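Local coordinates for uracil-dna glycosylase (Deinococcus radiodurans, PDB 4UQM), which belongs to the uracil-DNA glycosylase superfamily, with a four-stranded parallel sheet flanked by helices, and has nucleic acid bound in this structure, at residues T116-G121 / G217-S222; E176-I181 / A231-V236. The protein carries 1 engineered substitution. All blocks are in the same frame, centred on the assembly; numbering follows the deposited sequence.

Helix 220-230 ties the two contacts together. Contact 1 lies at its N-terminal end, where the first turn meets the end of helix 106-118 and the turn after it; contact 2, just beyond its C-terminal end, joins the following loop to the residues leading into strand 179-183 of the four-stranded parallel sheet. Their centres are about 16 Å apart, and their nearest atoms, about 4 Å apart, do not touch. Along the chain the segments alternate: 116-121, 176-181, 217-222, 231-236. One helix is joined at one end to another helix and beyond the other to the approach to a central strand of the sheet. Neither reaches the bound nucleic acid, about 10 and 11 Å from their nearest atoms.

Contact 1. Residues T116-G121 / G217-S222; sequences TEDIPG and GTRPFS
Arg219 holds the N-cap of helix 220-230, in the alpha/beta fold of the uracil-DNA glycosylase superfamily, and the carboxylate of Asp118, last residue of helix 106-118, accepts from backbone N-H groups of the first turn. With CG anti to the backbone N (chi1 -172°), Asp118 reaches across and divides its oxygens. OD2 accepts Ser222 N at 2.8 Å, from above the carboxylate plane, and a weak bond from Phe221 N. OD1 takes Ser222 OG at 2.6 Å on its syn lone pair and, in a salt bridge, Arg219 NE at 2.6 Å on its anti lone pair. A short acid suits this place: buried, it is gripped by several donors, and the helix end would probably stabilise its charge. Pro220 suits the first turn because it has no N-H to leave unpaired; Glu114, one turn before Asp118, accepts Arg219 N. Carboxylate and guanidinium meet edge to edge, their planes turned 83° apart. On the apolar side Ile119 crosses Phe221 at about a right angle, CG1 lying 3.9 Å from Phe221 CB, while Trp238 meets the Phe221 ring edge-to-face. Bent at chi3 (74°), Arg219 grips Asp118 side-on, its NH2 reaching an in-plane lone pair of Asp118 O at 2.9 Å.

Contact 2. Residues E176-I181 / A231-V236; sequences ERVVFI and AGRGPV
Arg233 divides this contact into a tight inner half and a looser outer one. Its CG is anti to the carbonyl carbon, and a bend at chi3 (71°) turns the guanidinium toward the residues that lead into strand 179-183. There NH1 gives an almost straight hydrogen bond to Arg177 O, 2.8 Å long with an N-H...O angle of 177°. The oxygen lies in the guanidinium plane, although NH1 itself stands above the carbonyl plane. NH1 also bonds Val75 O, so two main-chain carbonyls help to fix the rotation of the group, and Val178 CG2 lies near its edge. A long side chain with several N-H groups is well suited to bridging backbone in this way.

Beside it, the Ala231 methyl rests on the aliphatic part of Arg177, with CB 3.6 Å from Arg177 CD and 3.7 Å from Arg177 CB. The small residue allows this close approach. Arg177, with CG anti to its backbone N, directs its polar end elsewhere: NE bonds Asn198 O and NH1 bonds Ala227 O in helix 220-230.

The outer side is more exposed and less exact. Glu176 reaches over one face of the Arg233 guanidinium, its carboxylate stacked almost parallel, 1° off. Because OE1 lies 3.6 Å above that plane and 3.8 Å from Arg233 NE, no N-H points at it; this long salt bridge is an attraction of charges. Glu176 CG, 3.7 Å from Arg233 CD, adds an apolar touch.

Gly232, between Ala231 and Arg233 in the chain, accommodates the positive phi of a Schellman motif, which ends helix 220-230 and turns the chain past the residues that lead into the two central strands, 77-81 and 179-183, of the parallel sheet in this alpha/beta fold of the uracil-DNA glycosylase superfamily.

Contact 1. Residues T116-G121 / G217-S222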
loop_
_atom_site.group_PDB
_atom_site.type_symbol
_atom_site.label_atom_id
_atom_site.label_comp_id
_atom_site.label_asym_id
_atom_site.label_seq_id
_atom_site.Cartn_x
_atom_site.Cartn_y
_atom_site.Cartn_z
ATOM N N THR A 116 6.523 -7.581 16.456
ATOM C CA THR A 116 7.280 -7.948 17.652
ATOM C C THR A 116 6.864 -9.344 18.120
ATOM O O THR A 116 7.728 -10.128 18.495
ATOM C CB THR A 116 7.075 -6.893 18.748
ATOM O OG1 THR A 116 7.648 -5.660 18.300
ATOM C CG2 THR A 116 7.749 -7.290 20.091
ATOM N N GLU A 117 5.586 -9.699 18.008
ATOM C CA GLU A 117 5.150 -11.012 18.405
ATOM C C GLU A 117 5.332 -12.062 17.316
ATOM O O GLU A 117 5.556 -13.219 17.634
ATOM C CB GLU A 117 3.686 -10.970 18.830
ATOM C CG GLU A 117 3.399 -10.077 20.015
ATOM C CD GLU A 117 4.300 -10.315 21.230
ATOM O OE1 GLU A 117 4.376 -11.453 21.735
ATOM O OE2 GLU A 117 4.976 -9.346 21.684
ATOM N N ASP A 118 5.226 -11.659 16.051
ATOM C CA ASP A 118 5.127 -12.582 14.960
ATOM C C ASP A 118 6.512 -13.048 14.441
ATOM O O ASP A 118 6.651 -14.171 13.965
ATOM C CB ASP A 118 4.359 -11.892 13.817
ATOM C CG ASP A 118 4.021 -12.812 12.673
ATOM O OD1 ASP A 118 3.903 -14.052 12.904
ATOM O OD2 ASP A 118 3.856 -12.293 11.526
ATOM N N ILE A 119 7.468 -12.129 14.420
ATOM C CA ILE A 119 8.804 -12.362 13.868
ATOM C C ILE A 119 9.806 -12.268 15.028
ATOM O O ILE A 119 10.198 -11.184 15.442
ATOM C CB ILE A 119 9.139 -11.283 12.782
ATOM C CG1 ILE A 119 8.142 -11.297 11.603
ATOM C CG2 ILE A 119 10.591 -11.398 12.283
ATOM C CD1 ILE A 119 8.198 -12.523 10.742
ATOM N N PRO A 120 10.323 -13.409 15.477
ATOM C CA PRO A 120 11.294 -13.447 16.545
ATOM C C PRO A 120 12.468 -12.549 16.266
ATOM O O PRO A 120 12.966 -12.535 15.130
ATOM C CB PRO A 120 11.729 -14.923 16.576
ATOM C CG PRO A 120 10.552 -15.655 16.031
ATOM C CD PRO A 120 9.942 -14.739 15.030
ATOM N N GLY A 121 12.809 -11.706 17.219
ATOM C CA GLY A 121 13.926 -10.778 17.050
ATOM C C GLY A 121 13.598 -9.403 16.517
ATOM O O GLY A 121 14.446 -8.501 16.535
ATOM N N GLY A 217 -2.787 -10.869 16.172
ATOM C CA GLY A 217 -2.777 -12.357 16.201
ATOM C C GLY A 217 -2.927 -13.022 14.843
ATOM O O GLY A 217 -2.863 -14.273 14.727
ATOM N N THR A 218 -3.024 -12.230 13.769
ATOM C CA THR A 218 -3.211 -12.796 12.456
ATOM C C THR A 218 -1.884 -13.203 11.779
ATOM O O THR A 218 -1.899 -13.888 10.748
ATOM C CB THR A 218 -3.997 -11.847 11.546
ATOM O OG1 THR A 218 -3.330 -10.581 11.465
ATOM C CG2 THR A 218 -5.426 -11.678 12.117
ATOM N N ARG A 219 -0.755 -12.813 12.368
ATOM C CA ARG A 219 0.582 -13.287 11.905
ATOM C C ARG A 219 0.843 -13.163 10.420
ATOM O O ARG A 219 1.304 -14.091 9.800
ATOM C CB ARG A 219 0.753 -14.742 12.345
ATOM C CG ARG A 219 0.720 -14.879 13.855
ATOM C CD ARG A 219 1.380 -16.173 14.346
ATOM N NE ARG A 219 2.839 -16.041 14.207
ATOM C CZ ARG A 219 3.775 -16.953 14.403
ATOM N NH1 ARG A 219 3.493 -18.172 14.835
ATOM N NH2 ARG A 219 5.037 -16.610 14.171
ATOM N N PRO A 220 0.600 -11.988 9.846
ATOM C CA PRO A 220 0.702 -11.894 8.395
ATOM C C PRO A 220 2.178 -11.945 7.920
ATOM O O PRO A 220 2.457 -12.304 6.786
ATOM C CB PRO A 220 0.054 -10.550 8.109
ATOM C CG PRO A 220 0.310 -9.741 9.341
ATOM C CD PRO A 220 0.167 -10.713 10.459
ATOM N N PHE A 221 3.092 -11.514 8.772
ATOM C CA PHE A 221 4.511 -11.299 8.391
ATOM C C PHE A 221 5.227 -12.654 8.272
ATOM O O PHE A 221 5.913 -12.943 7.259
ATOM C CB PHE A 221 5.175 -10.318 9.353
ATOM C CG PHE A 221 4.392 -9.042 9.538
ATOM C CD1 PHE A 221 4.314 -8.087 8.504
ATOM C CD2 PHE A 221 3.661 -8.841 10.688
ATOM C CE1 PHE A 221 3.549 -6.938 8.635
ATOM C CE2 PHE A 221 2.889 -7.661 10.830
ATOM C CZ PHE A 221 2.826 -6.746 9.778
ATOM N N SER A 222 4.977 -13.528 9.241
ATOM C CA SER A 222 5.509 -14.869 9.170
ATOM C C SER A 222 4.821 -15.698 8.090
ATOM O O SER A 222 5.475 -16.465 7.390
ATOM C CB SER A 222 5.439 -15.573 10.517
ATOM O OG SER A 222 4.112 -15.689 10.942
#

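Contact 2. Residues E176-I181 / A231-V236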
loop_
_atom_site.group_PDB
_atom_site.type_symbol
_atom_site.label_atom_id
_atom_site.label_comp_id
_atom_site.label_asym_id
_atom_site.label_seq_id
_atom_site.Cartn_x
_atom_site.Cartn_y
_atom_site.Cartn_z
ATOM N N GLU A 176 5.404 -15.521 -11.115
ATOM C CA GLU A 176 6.038 -15.862 -9.833
ATOM C C GLU A 176 5.199 -15.408 -8.673
ATOM O O GLU A 176 4.565 -14.372 -8.750
ATOM C CB GLU A 176 7.427 -15.281 -9.688
ATOM C CG GLU A 176 8.299 -16.218 -8.854
ATOM C CD GLU A 176 9.782 -15.958 -8.998
ATOM O OE1 GLU A 176 10.127 -14.873 -9.551
ATOM O OE2 GLU A 176 10.587 -16.839 -8.577
ATOM N N ARG A 177 5.200 -16.224 -7.620
ATOM C CA ARG A 177 4.411 -15.959 -6.433
ATOM C C ARG A 177 4.530 -14.531 -5.894
ATOM O O ARG A 177 5.617 -14.001 -5.614
ATOM C CB ARG A 177 4.809 -16.911 -5.294
ATOM C CG ARG A 177 4.094 -16.598 -3.986
ATOM C CD ARG A 177 4.099 -17.768 -3.054
ATOM N NE ARG A 177 3.191 -18.856 -3.478
ATOM C CZ ARG A 177 2.970 -19.947 -2.764
ATOM N NH1 ARG A 177 3.707 -20.214 -1.677
ATOM N NH2 ARG A 177 2.075 -20.842 -3.170
ATOM N N VAL A 178 3.382 -13.929 -5.674
ATOM C CA VAL A 178 3.217 -12.716 -4.914
ATOM C C VAL A 178 2.286 -13.010 -3.748
ATOM O O VAL A 178 1.244 -13.700 -3.894
ATOM C CB VAL A 178 2.645 -11.591 -5.795
ATOM C CG1 VAL A 178 2.367 -10.383 -4.986
ATOM C CG2 VAL A 178 3.642 -11.266 -6.902
ATOM N N VAL A 179 2.649 -12.494 -2.590
ATOM C CA VAL A 179 1.765 -12.514 -1.429
ATOM C C VAL A 179 1.033 -11.202 -1.329
ATOM O O VAL A 179 1.657 -10.130 -1.209
ATOM C CB VAL A 179 2.560 -12.828 -0.145
ATOM C CG1 VAL A 179 1.635 -12.860 1.081
ATOM C CG2 VAL A 179 3.415 -14.102 -0.246
ATOM N N PHE A 180 -0.278 -11.258 -1.350
ATOM C CA PHE A 180 -1.135 -10.116 -1.179
ATOM C C PHE A 180 -1.669 -10.093 0.231
ATOM O O PHE A 180 -2.343 -11.053 0.648
ATOM C CB PHE A 180 -2.325 -10.197 -2.149
ATOM C CG PHE A 180 -1.961 -10.166 -3.632
ATOM C CD1 PHE A 180 -1.451 -11.283 -4.287
ATOM C CD2 PHE A 180 -2.169 -9.011 -4.370
ATOM C CE1 PHE A 180 -1.204 -11.250 -5.645
ATOM C CE2 PHE A 180 -1.889 -8.950 -5.749
ATOM C CZ PHE A 180 -1.392 -10.079 -6.373
ATOM N N ILE A 181 -1.403 -9.005 0.935
ATOM C CA ILE A 181 -1.883 -8.786 2.309
ATOM C C ILE A 181 -2.937 -7.687 2.264
ATOM O O ILE A 181 -2.645 -6.547 1.971
ATOM C CB ILE A 181 -0.723 -8.365 3.272
ATOM C CG1 ILE A 181 0.407 -9.409 3.247
ATOM C CG2 ILE A 181 -1.246 -8.080 4.677
ATOM C CD1 ILE A 181 1.627 -8.918 4.031
ATOM N N ALA A 231 7.909 -20.975 -2.289
ATOM C CA ALA A 231 8.005 -20.708 -3.729
ATOM C C ALA A 231 9.422 -20.411 -4.247
ATOM O O ALA A 231 9.606 -20.077 -5.406
ATOM C CB ALA A 231 7.049 -19.568 -4.106
ATOM N N GLY A 232 10.438 -20.495 -3.392
ATOM C CA GLY A 232 11.805 -20.157 -3.823
ATOM C C GLY A 232 12.078 -18.671 -3.991
ATOM O O GLY A 232 13.086 -18.265 -4.586
ATOM N N ARG A 233 11.200 -17.852 -3.438
ATOM C CA ARG A 233 11.419 -16.448 -3.352
ATOM C C ARG A 233 12.065 -16.286 -1.939
ATOM O O ARG A 233 11.854 -17.066 -0.988
ATOM C CB ARG A 233 10.110 -15.662 -3.575
ATOM C CG ARG A 233 9.371 -16.041 -4.853
ATOM C CD ARG A 233 8.515 -14.935 -5.429
ATOM N NE ARG A 233 9.369 -13.881 -5.981
ATOM C CZ ARG A 233 8.968 -12.746 -6.556
ATOM N NH1 ARG A 233 7.693 -12.384 -6.668
ATOM N NH2 ARG A 233 9.905 -11.913 -6.972
ATOM N N GLY A 234 12.894 -15.299 -1.817
ATOM C CA GLY A 234 13.470 -14.946 -0.555
ATOM C C GLY A 234 12.451 -14.278 0.357
ATOM O O GLY A 234 11.554 -13.580 -0.109
ATOM N N PRO A 235 12.619 -14.478 1.649
ATOM C CA PRO A 235 11.751 -13.808 2.624
ATOM C C PRO A 235 12.027 -12.329 2.665
ATOM O O PRO A 235 13.057 -11.873 2.215
ATOM C CB PRO A 235 12.154 -14.434 3.934
ATOM C CG PRO A 235 13.546 -14.952 3.746
ATOM C CD PRO A 235 13.697 -15.252 2.299
ATOM N N VAL A 236 11.071 -11.611 3.175
ATOM C CA VAL A 236 11.278 -10.206 3.494
ATOM C C VAL A 236 12.035 -10.072 4.805
ATOM O O VAL A 236 11.783 -10.764 5.778
ATOM C CB VAL A 236 9.905 -9.479 3.667
ATOM C CG1 VAL A 236 10.075 -8.023 4.135
ATOM C CG2 VAL A 236 9.107 -9.516 2.365
#